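Local coordinates for histone-lysine N-methyltransferase family member SUVH9 (Arabidopsis thaliana, PDB 4NJ5), which plays a role in gene silencing, apparently without methyltransferase activity of its own, and may bind methylated DNA and recruit RNA polymerase V to chromatin, at residues F29-E34 and R44-G49; S244-G249 and R362-R367; L277-L282 and A458-H463; W424-L427 and D433-R436. One frame throughout, in Å; residues are numbered along the deposited sequence.

Contact 1 of 4, residues F29-E34 and R44-G49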
loop_
_atom_site.group_PDB
_atom_site.type_symbol
_atom_site.label_atom_id
_atom_site.label_comp_id
_atom_site.label_asym_id
_atom_site.label_seq_id
_atom_site.Cartn_x
_atom_site.Cartn_y
_atom_site.Cartn_z
ATOM N N PHE A 29 12.276 -10.292 0.684
ATOM C CA PHE A 29 13.215 -11.364 0.990
ATOM C C PHE A 29 14.555 -11.175 0.289
ATOM O O PHE A 29 15.611 -11.353 0.898
ATOM C CB PHE A 29 12.632 -12.725 0.616
ATOM C CG PHE A 29 13.624 -13.848 0.708
ATOM C CD1 PHE A 29 13.999 -14.360 1.941
ATOM C CD2 PHE A 29 14.189 -14.389 -0.439
ATOM C CE1 PHE A 29 14.915 -15.389 2.034
ATOM C CE2 PHE A 29 15.109 -15.422 -0.356
ATOM C CZ PHE A 29 15.472 -15.924 0.882
ATOM N N LEU A 30 14.503 -10.829 -0.994
ATOM C CA LEU A 30 15.710 -10.570 -1.772
ATOM C C LEU A 30 16.492 -9.406 -1.171
ATOM O O LEU A 30 17.743 -9.423 -1.114
ATOM C CB LEU A 30 15.342 -10.252 -3.219
ATOM C CG LEU A 30 14.715 -11.425 -3.967
ATOM C CD1 LEU A 30 14.274 -11.017 -5.362
ATOM C CD2 LEU A 30 15.703 -12.584 -4.031
ATOM N N MET A 31 15.750 -8.402 -0.707
ATOM C CA MET A 31 16.356 -7.274 -0.008
ATOM C C MET A 31 17.000 -7.688 1.323
ATOM O O MET A 31 18.086 -7.221 1.664
ATOM C CB MET A 31 15.340 -6.142 0.195
ATOM C CG MET A 31 14.598 -5.751 -1.075
ATOM S SD MET A 31 14.257 -3.995 -1.266
ATOM C CE MET A 31 15.597 -3.575 -2.369
ATOM N N MET A 32 16.357 -8.565 2.080
ATOM C CA MET A 32 16.958 -9.006 3.337
ATOM C C MET A 32 18.219 -9.821 3.056
ATOM O O MET A 32 19.210 -9.724 3.776
ATOM C CB MET A 32 15.959 -9.811 4.175
ATOM C CG MET A 32 14.930 -8.953 4.905
ATOM S SD MET A 32 15.709 -7.858 6.114
ATOM C CE MET A 32 16.271 -9.048 7.330
ATOM N N GLU A 33 18.186 -10.604 1.984
ATOM C CA GLU A 33 19.317 -11.458 1.646
ATOM C C GLU A 33 20.526 -10.632 1.242
ATOM O O GLU A 33 21.645 -10.895 1.690
ATOM C CB GLU A 33 18.947 -12.466 0.549
ATOM C CG GLU A 33 18.043 -13.607 1.020
ATOM C CD GLU A 33 18.622 -14.396 2.189
ATOM O OE1 GLU A 33 19.285 -15.429 1.949
ATOM O OE2 GLU A 33 18.403 -13.989 3.351
ATOM N N GLU A 34 20.300 -9.620 0.411
ATOM C CA GLU A 34 21.403 -8.763 -0.019
ATOM C C GLU A 34 21.926 -7.866 1.118
ATOM O O GLU A 34 23.118 -7.578 1.180
ATOM C CB GLU A 34 20.996 -7.929 -1.238
ATOM C CG GLU A 34 22.144 -7.231 -1.949
ATOM C CD GLU A 34 22.544 -7.918 -3.248
ATOM O OE1 GLU A 34 22.658 -9.164 -3.267
ATOM O OE2 GLU A 34 22.748 -7.206 -4.255
ATOM N N ARG A 44 16.926 3.338 -2.442
ATOM C CA ARG A 44 17.931 2.441 -2.997
ATOM C C ARG A 44 17.898 2.447 -4.524
ATOM O O ARG A 44 16.939 2.926 -5.134
ATOM C CB ARG A 44 17.721 1.012 -2.481
ATOM C CG ARG A 44 17.743 0.859 -0.960
ATOM C CD ARG A 44 18.997 0.148 -0.464
ATOM N NE ARG A 44 20.077 1.091 -0.185
ATOM C CZ ARG A 44 21.018 1.432 -1.058
ATOM N NH1 ARG A 44 21.957 2.303 -0.715
ATOM N NH2 ARG A 44 21.024 0.899 -2.270
ATOM N N ALA A 45 18.962 1.927 -5.129
ATOM C CA ALA A 45 18.992 1.646 -6.558
ATOM C C ALA A 45 18.864 0.138 -6.654
ATOM O O ALA A 45 18.732 -0.447 -7.731
ATOM C CB ALA A 45 20.301 2.101 -7.155
ATOM N N ARG A 46 18.916 -0.468 -5.476
ATOM C CA ARG A 46 18.797 -1.894 -5.272
ATOM C C ARG A 46 17.328 -2.296 -5.381
ATOM O O ARG A 46 17.006 -3.434 -5.737
ATOM C CB ARG A 46 19.346 -2.196 -3.881
ATOM C CG ARG A 46 19.121 -3.585 -3.344
ATOM C CD ARG A 46 19.115 -3.460 -1.821
ATOM N NE ARG A 46 20.333 -3.974 -1.238
ATOM C CZ ARG A 46 21.439 -4.204 -1.937
ATOM N NH1 ARG A 46 21.514 -3.974 -3.255
ATOM N NH2 ARG A 46 22.484 -4.670 -1.310
ATOM N N ALA A 47 16.445 -1.347 -5.078
ATOM C CA ALA A 47 14.998 -1.553 -5.159
ATOM C C ALA A 47 14.526 -2.024 -6.539
ATOM O O ALA A 47 13.804 -3.016 -6.645
ATOM C CB ALA A 47 14.253 -0.288 -4.734
ATOM N N ASP A 48 14.939 -1.324 -7.591
ATOM C CA ASP A 48 14.502 -1.661 -8.943
ATOM C C ASP A 48 15.013 -3.025 -9.414
ATOM O O ASP A 48 14.256 -3.823 -9.973
ATOM C CB ASP A 48 14.906 -0.551 -9.921
ATOM C CG ASP A 48 14.068 0.708 -9.763
ATOM O OD1 ASP A 48 13.487 0.907 -8.680
ATOM O OD2 ASP A 48 13.990 1.496 -10.731
ATOM N N GLY A 49 16.293 -3.285 -9.170
ATOM C CA GLY A 49 16.892 -4.555 -9.524
ATOM C C GLY A 49 16.244 -5.713 -8.786
ATOM O O GLY A 49 15.990 -6.770 -9.371
#
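Two N-terminal helices, 8-35 and 46-60, face each other here: Met31 and Glu34 near the end of the first meet Arg46 and Ala47 at the start of the second. The backbones come nearest at Met31 and Ala47, with CA atoms 7.8 Å apart, so side chains must span the interval. Met31 does this with its methyl end. Its CG stands anti to the carbonyl carbon (chi1 -50°), and bends at chi2 and chi3 carry CE across, to 3.5 Å from Ala47 CA. The same CE rests 3.6 Å from Arg46 CD, on the aliphatic part of the arginine, the two chains passing in opposite directions. Ala47 points its own CB away, which is why the methionine lies on its backbone more than on its methyl.

Glu34 and Arg46 add a charge pair. Glu34 OE2 is 3.6 Å from Arg46 NH1, a long salt bridge. The oxygen sits well out of the guanidinium plane and the carboxylate is turned 65° from it, so no N-H is aimed at the acid. Arg46 is poorly ordered, so the fine placement of its guanidinium is doubtful. Glu34 OE2 also has a weak, long ion pair with Lys50, one turn beyond Arg46 on helix 46-60. Replacing Glu34 with alanine is likely to leave Arg46 without its opposing charge on helix 8-35 and to remove the weak pairing for Lys50.

The chemistry is thus mixed: a methionine end supplies close apolar contact between the helices, while the charges beside it attract without directional bonding and impose little directional restraint.

Contact 2 of 4, residues S244-G249 and R362-R367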
loop_
_atom_site.group_PDB
_atom_site.type_symbol
_atom_site.label_atom_id
_atom_site.label_comp_id
_atom_site.label_asym_id
_atom_site.label_seq_id
_atom_site.Cartn_x
_atom_site.Cartn_y
_atom_site.Cartn_z
ATOM N N SER A 244 -8.505 24.646 -1.956
ATOM C CA SER A 244 -8.642 24.893 -3.385
ATOM C C SER A 244 -9.559 23.865 -4.044
ATOM O O SER A 244 -10.226 24.166 -5.032
ATOM C CB SER A 244 -7.276 24.897 -4.075
ATOM O OG SER A 244 -6.744 23.585 -4.152
ATOM N N VAL A 245 -9.591 22.653 -3.502
ATOM C CA VAL A 245 -10.460 21.616 -4.048
ATOM C C VAL A 245 -11.618 21.289 -3.111
ATOM O O VAL A 245 -12.634 20.745 -3.543
ATOM C CB VAL A 245 -9.686 20.325 -4.389
ATOM C CG1 VAL A 245 -8.641 20.601 -5.465
ATOM C CG2 VAL A 245 -9.044 19.735 -3.142
ATOM N N ARG A 246 -11.466 21.625 -1.835
ATOM C CA ARG A 246 -12.530 21.423 -0.858
ATOM C C ARG A 246 -12.774 22.691 -0.046
ATOM O O ARG A 246 -12.372 22.774 1.112
ATOM C CB ARG A 246 -12.191 20.259 0.075
ATOM C CG ARG A 246 -12.535 18.879 -0.479
ATOM C CD ARG A 246 -11.927 17.789 0.384
ATOM N NE ARG A 246 -12.503 16.473 0.131
ATOM C CZ ARG A 246 -12.238 15.393 0.860
ATOM N NH1 ARG A 246 -11.407 15.473 1.891
ATOM N NH2 ARG A 246 -12.805 14.232 0.563
ATOM N N PRO A 247 -13.444 23.683 -0.654
ATOM C CA PRO A 247 -13.668 24.967 0.019
ATOM C C PRO A 247 -14.590 24.840 1.233
ATOM O O PRO A 247 -14.591 25.724 2.090
ATOM C CB PRO A 247 -14.308 25.834 -1.074
ATOM C CG PRO A 247 -14.907 24.864 -2.034
ATOM C CD PRO A 247 -14.021 23.653 -2.010
ATOM N N ARG A 248 -15.350 23.749 1.308
ATOM C CA ARG A 248 -16.192 23.465 2.469
ATOM C C ARG A 248 -15.907 22.062 2.982
ATOM O O ARG A 248 -15.439 21.207 2.228
ATOM C CB ARG A 248 -17.673 23.553 2.097
ATOM C CG ARG A 248 -18.114 24.855 1.459
ATOM C CD ARG A 248 -19.283 24.612 0.514
ATOM N NE ARG A 248 -19.984 25.841 0.149
ATOM C CZ ARG A 248 -19.518 26.759 -0.695
ATOM N NH1 ARG A 248 -18.327 26.610 -1.266
ATOM N NH2 ARG A 248 -20.245 27.836 -0.960
ATOM N N GLY A 249 -16.205 21.825 4.260
ATOM C CA GLY A 249 -16.115 20.491 4.831
ATOM C C GLY A 249 -15.118 20.354 5.964
ATOM O O GLY A 249 -15.364 19.647 6.942
ATOM N N ARG A 362 -0.147 11.378 6.995
ATOM C CA ARG A 362 -1.231 12.344 7.113
ATOM C C ARG A 362 -2.569 11.646 6.887
ATOM O O ARG A 362 -2.845 11.137 5.799
ATOM C CB ARG A 362 -1.036 13.507 6.135
ATOM C CG ARG A 362 -1.879 14.740 6.449
ATOM C CD ARG A 362 -1.458 15.944 5.605
ATOM N NE ARG A 362 -0.401 16.736 6.229
ATOM C CZ ARG A 362 0.900 16.520 6.062
ATOM N NH1 ARG A 362 1.784 17.298 6.672
ATOM N NH2 ARG A 362 1.321 15.528 5.289
ATOM N N LEU A 363 -3.391 11.609 7.930
ATOM C CA LEU A 363 -4.666 10.910 7.871
ATOM C C LEU A 363 -5.850 11.864 7.976
ATOM O O LEU A 363 -5.711 13.022 8.387
ATOM C CB LEU A 363 -4.756 9.868 8.984
ATOM C CG LEU A 363 -3.607 8.868 9.086
ATOM C CD1 LEU A 363 -3.798 7.978 10.307
ATOM C CD2 LEU A 363 -3.513 8.042 7.818
ATOM N N GLU A 364 -7.020 11.351 7.618
ATOM C CA GLU A 364 -8.240 12.136 7.589
ATOM C C GLU A 364 -9.405 11.333 8.148
ATOM O O GLU A 364 -9.690 10.222 7.694
ATOM C CB GLU A 364 -8.533 12.586 6.157
ATOM C CG GLU A 364 -9.881 13.249 5.958
ATOM C CD GLU A 364 -9.986 13.937 4.606
ATOM O OE1 GLU A 364 -9.341 14.996 4.426
ATOM O OE2 GLU A 364 -10.704 13.418 3.724
ATOM N N VAL A 365 -10.053 11.899 9.159
ATOM C CA VAL A 365 -11.265 11.342 9.732
ATOM C C VAL A 365 -12.425 12.050 9.056
ATOM O O VAL A 365 -12.588 13.257 9.199
ATOM C CB VAL A 365 -11.324 11.589 11.249
ATOM C CG1 VAL A 365 -12.635 11.071 11.830
ATOM C CG2 VAL A 365 -10.137 10.935 11.932
ATOM N N PHE A 366 -13.221 11.307 8.302
ATOM C CA PHE A 366 -14.259 11.919 7.495
ATOM C C PHE A 366 -15.634 11.360 7.829
ATOM O O PHE A 366 -15.776 10.188 8.180
ATOM C CB PHE A 366 -13.960 11.733 6.007
ATOM C CG PHE A 366 -14.029 10.307 5.554
ATOM C CD1 PHE A 366 -12.953 9.456 5.742
ATOM C CD2 PHE A 366 -15.171 9.817 4.944
ATOM C CE1 PHE A 366 -13.013 8.140 5.331
ATOM C CE2 PHE A 366 -15.240 8.503 4.529
ATOM C CZ PHE A 366 -14.158 7.662 4.723
ATOM N N ARG A 367 -16.642 12.215 7.723
ATOM C CA ARG A 367 -18.014 11.815 7.966
ATOM C C ARG A 367 -18.464 10.896 6.839
ATOM O O ARG A 367 -18.064 11.069 5.686
ATOM C CB ARG A 367 -18.911 13.050 8.048
ATOM C CG ARG A 367 -20.374 12.763 8.343
ATOM C CD ARG A 367 -20.626 12.541 9.824
ATOM N NE ARG A 367 -22.054 12.559 10.124
ATOM C CZ ARG A 367 -22.825 11.477 10.171
ATOM N NH1 ARG A 367 -22.305 10.278 9.950
ATOM N NH2 ARG A 367 -24.119 11.596 10.445
#
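Arg246 NH1 donates to Glu364 OE2 at 2.8 Å in a nearly straight hydrogen bond (167° at the hydrogen) that forms part of a salt bridge. The oxygen lies almost exactly in the guanidinium plane and is met on its syn side, while the two flat groups are turned only 24° apart. The contact is nonetheless single-pronged: NH1 also lies 3.3 Å from Glu364 OE1, but NH2 stands 3.9 Å from OE2, so one nitrogen does the work. The side chains come from opposite directions and meet at their charged ends. Glu364 reaches out with CG anti to the backbone N (chi1 172°) and an extended chain; that of Arg246 is likewise extended from CG to NE.

The bond belongs to a larger polar cluster. Glu364 OE2 makes a second salt bridge, with Arg376 NH1, and Tyr250 OH bonds both Glu364 OE1 and Arg246 NH1, so one hydroxyl is shared by acid and base. Two arginines and a phenol thus satisfy a buried carboxylate, whose negative charge probably offsets the closeness of the two guanidinium groups.

Around these groups the packing is aromatic, Arg246 making a cation-pi contact with Phe267 and touching Phe234. The salt bridge thereby fastens the loop between helix 228-240 and strand 250-252 to the SET part of the chain, at strand 363-367, an inner strand of the four-stranded mixed sheet, flanked by strands 264-267 and 373-377.

Contact 3 of 4, residues L277-L282 and A458-H463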
loop_
_atom_site.group_PDB
_atom_site.type_symbol
_atom_site.label_atom_id
_atom_site.label_comp_id
_atom_site.label_asym_id
_atom_site.label_seq_id
_atom_site.Cartn_x
_atom_site.Cartn_y
_atom_site.Cartn_z
ATOM N N LEU A 277 -14.229 16.022 17.685
ATOM C CA LEU A 277 -13.674 17.154 18.424
ATOM C C LEU A 277 -13.868 17.003 19.933
ATOM O O LEU A 277 -13.023 17.406 20.727
ATOM C CB LEU A 277 -14.331 18.452 17.950
ATOM C CG LEU A 277 -13.513 19.439 17.113
ATOM C CD1 LEU A 277 -12.466 18.730 16.279
ATOM C CD2 LEU A 277 -14.428 20.262 16.220
ATOM N N TYR A 278 -14.978 16.389 20.319
ATOM C CA TYR A 278 -15.378 16.295 21.717
ATOM C C TYR A 278 -14.664 15.217 22.545
ATOM O O TYR A 278 -14.840 15.150 23.755
ATOM C CB TYR A 278 -16.894 16.138 21.777
ATOM C CG TYR A 278 -17.620 17.259 21.079
ATOM C CD1 TYR A 278 -17.274 18.579 21.314
ATOM C CD2 TYR A 278 -18.633 16.999 20.166
ATOM C CE1 TYR A 278 -17.928 19.611 20.678
ATOM C CE2 TYR A 278 -19.293 18.027 19.523
ATOM C CZ TYR A 278 -18.933 19.329 19.787
ATOM O OH TYR A 278 -19.574 20.363 19.158
ATOM N N TYR A 279 -13.871 14.372 21.899
ATOM C CA TYR A 279 -13.001 13.469 22.646
ATOM C C TYR A 279 -11.734 14.230 23.001
ATOM O O TYR A 279 -11.387 15.213 22.342
ATOM C CB TYR A 279 -12.621 12.233 21.825
ATOM C CG TYR A 279 -13.788 11.365 21.418
ATOM C CD1 TYR A 279 -14.264 10.366 22.257
ATOM C CD2 TYR A 279 -14.399 11.531 20.182
ATOM C CE1 TYR A 279 -15.329 9.566 21.878
ATOM C CE2 TYR A 279 -15.459 10.739 19.798
ATOM C CZ TYR A 279 -15.922 9.758 20.649
ATOM O OH TYR A 279 -16.982 8.970 20.263
ATOM N N GLU A 280 -11.039 13.783 24.039
ATOM C CA GLU A 280 -9.702 14.284 24.297
ATOM C C GLU A 280 -8.745 13.406 23.514
ATOM O O GLU A 280 -8.710 12.189 23.709
ATOM C CB GLU A 280 -9.372 14.234 25.787
ATOM C CG GLU A 280 -7.914 14.523 26.094
ATOM C CD GLU A 280 -7.601 14.452 27.573
ATOM O OE1 GLU A 280 -8.481 14.797 28.390
ATOM O OE2 GLU A 280 -6.474 14.042 27.914
ATOM N N TYR A 281 -7.981 14.014 22.614
ATOM C CA TYR A 281 -7.063 13.252 21.783
ATOM C C TYR A 281 -5.929 12.667 22.616
ATOM O O TYR A 281 -5.344 13.349 23.457
ATOM C CB TYR A 281 -6.500 14.103 20.644
ATOM C CG TYR A 281 -5.870 13.264 19.559
ATOM C CD1 TYR A 281 -6.597 12.888 18.438
ATOM C CD2 TYR A 281 -4.557 12.822 19.668
ATOM C CE1 TYR A 281 -6.029 12.110 17.450
ATOM C CE2 TYR A 281 -3.982 12.043 18.690
ATOM C CZ TYR A 281 -4.721 11.689 17.582
ATOM O OH TYR A 281 -4.149 10.909 16.602
ATOM N N LEU A 282 -5.628 11.396 22.370
ATOM C CA LEU A 282 -4.584 10.692 23.100
ATOM C C LEU A 282 -3.746 9.876 22.122
ATOM O O LEU A 282 -4.222 8.890 21.559
ATOM C CB LEU A 282 -5.208 9.784 24.157
ATOM C CG LEU A 282 -4.235 8.950 24.989
ATOM C CD1 LEU A 282 -3.270 9.844 25.763
ATOM C CD2 LEU A 282 -4.989 8.017 25.925
ATOM N N ALA A 458 -6.953 6.346 15.061
ATOM C CA ALA A 458 -7.193 4.935 14.770
ATOM C C ALA A 458 -8.529 4.420 15.300
ATOM O O ALA A 458 -9.047 3.414 14.821
ATOM C CB ALA A 458 -6.050 4.086 15.311
ATOM N N CYS A 459 -9.083 5.110 16.292
ATOM C CA CYS A 459 -10.323 4.669 16.910
ATOM C C CYS A 459 -11.537 5.021 16.063
ATOM O O CYS A 459 -12.657 4.617 16.371
ATOM C CB CYS A 459 -10.455 5.242 18.321
ATOM S SG CYS A 459 -9.194 4.622 19.464
ATOM N N TYR A 460 -11.311 5.769 14.988
ATOM C CA TYR A 460 -12.390 6.083 14.063
ATOM C C TYR A 460 -12.376 5.123 12.865
ATOM O O TYR A 460 -13.216 5.219 11.968
ATOM C CB TYR A 460 -12.305 7.544 13.608
ATOM C CG TYR A 460 -12.306 8.544 14.747
ATOM C CD1 TYR A 460 -13.497 9.027 15.273
ATOM C CD2 TYR A 460 -11.114 9.005 15.296
ATOM C CE1 TYR A 460 -13.502 9.941 16.318
ATOM C CE2 TYR A 460 -11.109 9.920 16.341
ATOM C CZ TYR A 460 -12.305 10.384 16.844
ATOM O OH TYR A 460 -12.306 11.292 17.879
ATOM N N ILE A 461 -11.426 4.191 12.863
ATOM C CA ILE A 461 -11.342 3.196 11.797
ATOM C C ILE A 461 -12.552 2.264 11.829
ATOM O O ILE A 461 -12.878 1.682 12.865
ATOM C CB ILE A 461 -10.041 2.372 11.881
ATOM C CG1 ILE A 461 -8.825 3.283 11.688
ATOM C CG2 ILE A 461 -10.042 1.259 10.834
ATOM C CD1 ILE A 461 -7.495 2.547 11.714
ATOM N N SER A 462 -13.221 2.134 10.687
ATOM C CA SER A 462 -14.458 1.363 10.615
ATOM C C SER A 462 -14.201 -0.138 10.612
ATOM O O SER A 462 -13.069 -0.584 10.421
ATOM C CB SER A 462 -15.269 1.765 9.383
ATOM O OG SER A 462 -14.541 1.515 8.194
ATOM N N HIS A 463 -15.264 -0.909 10.823
ATOM C CA HIS A 463 -15.170 -2.365 10.860
ATOM C C HIS A 463 -15.450 -3.012 9.504
ATOM O O HIS A 463 -16.299 -2.540 8.746
ATOM C CB HIS A 463 -16.142 -2.943 11.887
ATOM C CG HIS A 463 -16.373 -4.411 11.717
ATOM N ND1 HIS A 463 -15.392 -5.349 11.962
ATOM C CD2 HIS A 463 -17.455 -5.101 11.283
ATOM C CE1 HIS A 463 -15.869 -6.555 11.710
ATOM N NE2 HIS A 463 -17.117 -6.431 11.297
#
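Tyr279 and Tyr460 meet as an offset edge-to-face pair, the edge of Tyr460 directed toward the face of Tyr279. The ring planes stand 78° apart and the centroids are separated by 5.9 Å, so the rings are nearly perpendicular but displaced. The two side chains run antiparallel past one another, which brings the hydroxyl end of Tyr460 against one side of the other ring: Tyr460 OH lies 3.1 Å from Tyr279 CD2 and 3.7 Å from Tyr279 CE2. That approach is oblique to the Tyr279 ring. Carbon contact is looser, at 4.1 Å between Tyr460 CE1 and Tyr279 CE2. In Tyr460, CG is anti to the carbonyl carbon (chi1 -56°), and this carries the ring end nearer to 277-282 than its CB direction alone would suggest.

Tyr460 closes the 3-10 segment 458-460 in the SET domain, whereas Tyr279 immediately precedes strand 280-281, in the pre-SET part of the sequence, which pairs in parallel with strand 454-455. Arg455 on that partner strand makes cation-pi contacts with both tyrosines, and Tyr460 also packs on Pro276 and Val375. Without the Tyr279 ring, as with a leucine here, the Tyr460 edge would probably lose its aromatic face and Arg455 one of its two rings.

Chemically this is a near-perpendicular, offset aromatic contact in which the Tyr460 hydroxyl leads, and the shared Arg455 cation joins both rings into one group.

Contact 4 of 4, residues W424-L427 and D433-R436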
loop_
_atom_site.group_PDB
_atom_site.type_symbol
_atom_site.label_atom_id
_atom_site.label_comp_id
_atom_site.label_asym_id
_atom_site.label_seq_id
_atom_site.Cartn_x
_atom_site.Cartn_y
_atom_site.Cartn_z
ATOM N N TRP A 424 1.111 -13.388 4.451
ATOM C CA TRP A 424 2.105 -12.331 4.281
ATOM C C TRP A 424 3.484 -12.825 4.718
ATOM O O TRP A 424 3.660 -13.299 5.840
ATOM C CB TRP A 424 1.687 -11.093 5.079
ATOM C CG TRP A 424 2.658 -9.964 5.035
ATOM C CD1 TRP A 424 3.348 -9.438 6.088
ATOM C CD2 TRP A 424 3.051 -9.212 3.880
ATOM N NE1 TRP A 424 4.147 -8.404 5.661
ATOM C CE2 TRP A 424 3.983 -8.245 4.311
ATOM C CE3 TRP A 424 2.706 -9.262 2.527
ATOM C CZ2 TRP A 424 4.576 -7.335 3.435
ATOM C CZ3 TRP A 424 3.294 -8.359 1.658
ATOM C CH2 TRP A 424 4.219 -7.409 2.116
ATOM N N GLY A 425 4.454 -12.743 3.814
ATOM C CA GLY A 425 5.791 -13.237 4.093
ATOM C C GLY A 425 6.018 -14.675 3.653
ATOM O O GLY A 425 7.144 -15.171 3.696
ATOM N N ASP A 426 4.949 -15.347 3.233
ATOM C CA ASP A 426 5.041 -16.729 2.763
ATOM C C ASP A 426 5.654 -16.768 1.364
ATOM O O ASP A 426 5.153 -16.140 0.437
ATOM C CB ASP A 426 3.658 -17.400 2.768
ATOM C CG ASP A 426 3.721 -18.907 2.519
ATOM O OD1 ASP A 426 4.502 -19.352 1.658
ATOM O OD2 ASP A 426 2.979 -19.654 3.190
ATOM N N LEU A 427 6.736 -17.525 1.224
ATOM C CA LEU A 427 7.442 -17.645 -0.044
ATOM C C LEU A 427 7.428 -19.082 -0.539
ATOM O O LEU A 427 8.215 -19.451 -1.414
ATOM C CB LEU A 427 8.891 -17.194 0.127
ATOM C CG LEU A 427 9.093 -15.791 0.694
ATOM C CD1 LEU A 427 10.558 -15.568 1.017
ATOM C CD2 LEU A 427 8.593 -14.764 -0.298
ATOM N N ASP A 433 12.042 -24.814 -0.609
ATOM C CA ASP A 433 12.676 -25.132 0.668
ATOM C C ASP A 433 12.303 -24.157 1.785
ATOM O O ASP A 433 12.832 -24.247 2.893
ATOM C CB ASP A 433 14.197 -25.181 0.502
ATOM C CG ASP A 433 14.760 -23.906 -0.098
ATOM O OD1 ASP A 433 14.038 -23.239 -0.868
ATOM O OD2 ASP A 433 15.926 -23.573 0.200
ATOM N N PHE A 434 11.392 -23.233 1.494
ATOM C CA PHE A 434 10.990 -22.219 2.466
ATOM C C PHE A 434 10.247 -22.803 3.663
ATOM O O PHE A 434 9.282 -23.550 3.509
ATOM C CB PHE A 434 10.133 -21.137 1.800
ATOM C CG PHE A 434 9.420 -20.235 2.776
ATOM C CD1 PHE A 434 10.090 -19.192 3.395
ATOM C CD2 PHE A 434 8.076 -20.426 3.065
ATOM C CE1 PHE A 434 9.434 -18.358 4.290
ATOM C CE2 PHE A 434 7.418 -19.600 3.959
ATOM C CZ PHE A 434 8.098 -18.564 4.572
ATOM N N GLU A 435 10.709 -22.449 4.857
ATOM C CA GLU A 435 10.020 -22.795 6.093
ATOM C C GLU A 435 9.663 -21.510 6.825
ATOM O O GLU A 435 10.498 -20.619 6.960
ATOM C CB GLU A 435 10.902 -23.684 6.976
ATOM C CG GLU A 435 10.749 -23.434 8.476
ATOM C CD GLU A 435 11.565 -24.396 9.325
ATOM O OE1 GLU A 435 11.830 -25.527 8.863
ATOM O OE2 GLU A 435 11.940 -24.022 10.457
ATOM N N ARG A 436 8.422 -21.401 7.283
ATOM C CA ARG A 436 8.022 -20.210 8.021
ATOM C C ARG A 436 8.689 -20.194 9.390
ATOM O O ARG A 436 8.627 -21.179 10.126
ATOM C CB ARG A 436 6.503 -20.132 8.185
ATOM C CG ARG A 436 6.026 -18.743 8.582
ATOM C CD ARG A 436 4.608 -18.749 9.130
ATOM N NE ARG A 436 4.096 -17.389 9.284
ATOM C CZ ARG A 436 4.367 -16.597 10.318
ATOM N NH1 ARG A 436 5.145 -17.025 11.301
ATOM N NH2 ARG A 436 3.856 -15.375 10.368
#
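Asp426 OD1 accepts a hydrogen bond from the backbone N of Ser428, two residues on, an Asx turn, and the same oxygen lies 3.7 Å from Phe434 CE2. It therefore borders the phenyl ring that dominates this contact, the carboxylate and ring planes lying 41° apart.

Phe434 points back toward 424-427, CG anti to its backbone N (chi1 167°), and its ring is laid over the chain at Leu427. The Leu427 N is above one face, displaced toward the rim, at 3.5 Å from Phe434 CE2. Leu427 CB covers the same face more centrally: it is 4.2 Å from the ring centroid and 18° from the ring normal, a CH-pi contact. At the far end of the ring, Phe434 CZ comes within 3.6 Å of Gly425 O. The opposite face is covered by the phenylalanine's own segment, with Arg436 N 3.8 Å above the plane. The ring thus has a backbone N over each face, both toward the rim, which probably restricts its tilting.

Gly425 adopts backbone angles at which a CB would be jammed against the preceding carbonyl, so the turn into the Leu427 region calls for glycine. Its N is bonded to Ser25 OG on helix 8-35, and Leu427 packs on Ser25 and Phe29 of that helix.

Both segments belong to one irregular excursion of the SET domain between helix 397-405 and strand 448-450. Across this fold-back, cohesion comes from main chain and an aliphatic CB lying against the face of an aromatic ring, with the carboxylate engaged in local turn formation.

How the contacts relate
The four contacts form two touching pairs; contact 1 lies across the chain's centre from contacts 2 and 3, and contact 4 across it from contact 2. Contacts 1 and 4, with centres 18 Å apart, meet where Phe29 CG packs 3.5 Å from Leu427 CD1, consistent with helix 8-35 packing directly on the SET domain. Contacts 2 and 3, centres 16 Å apart, meet through Val365 CG1 and Tyr460 CG at 3.9 Å; their segments alternate along the chain, so the pre-SET segment 277-282 falls between the halves of contact 2. Contact 1 comes first in sequence, and contact 4 falls between the halves of contact 3, though their nearest atoms are about 17 Å apart.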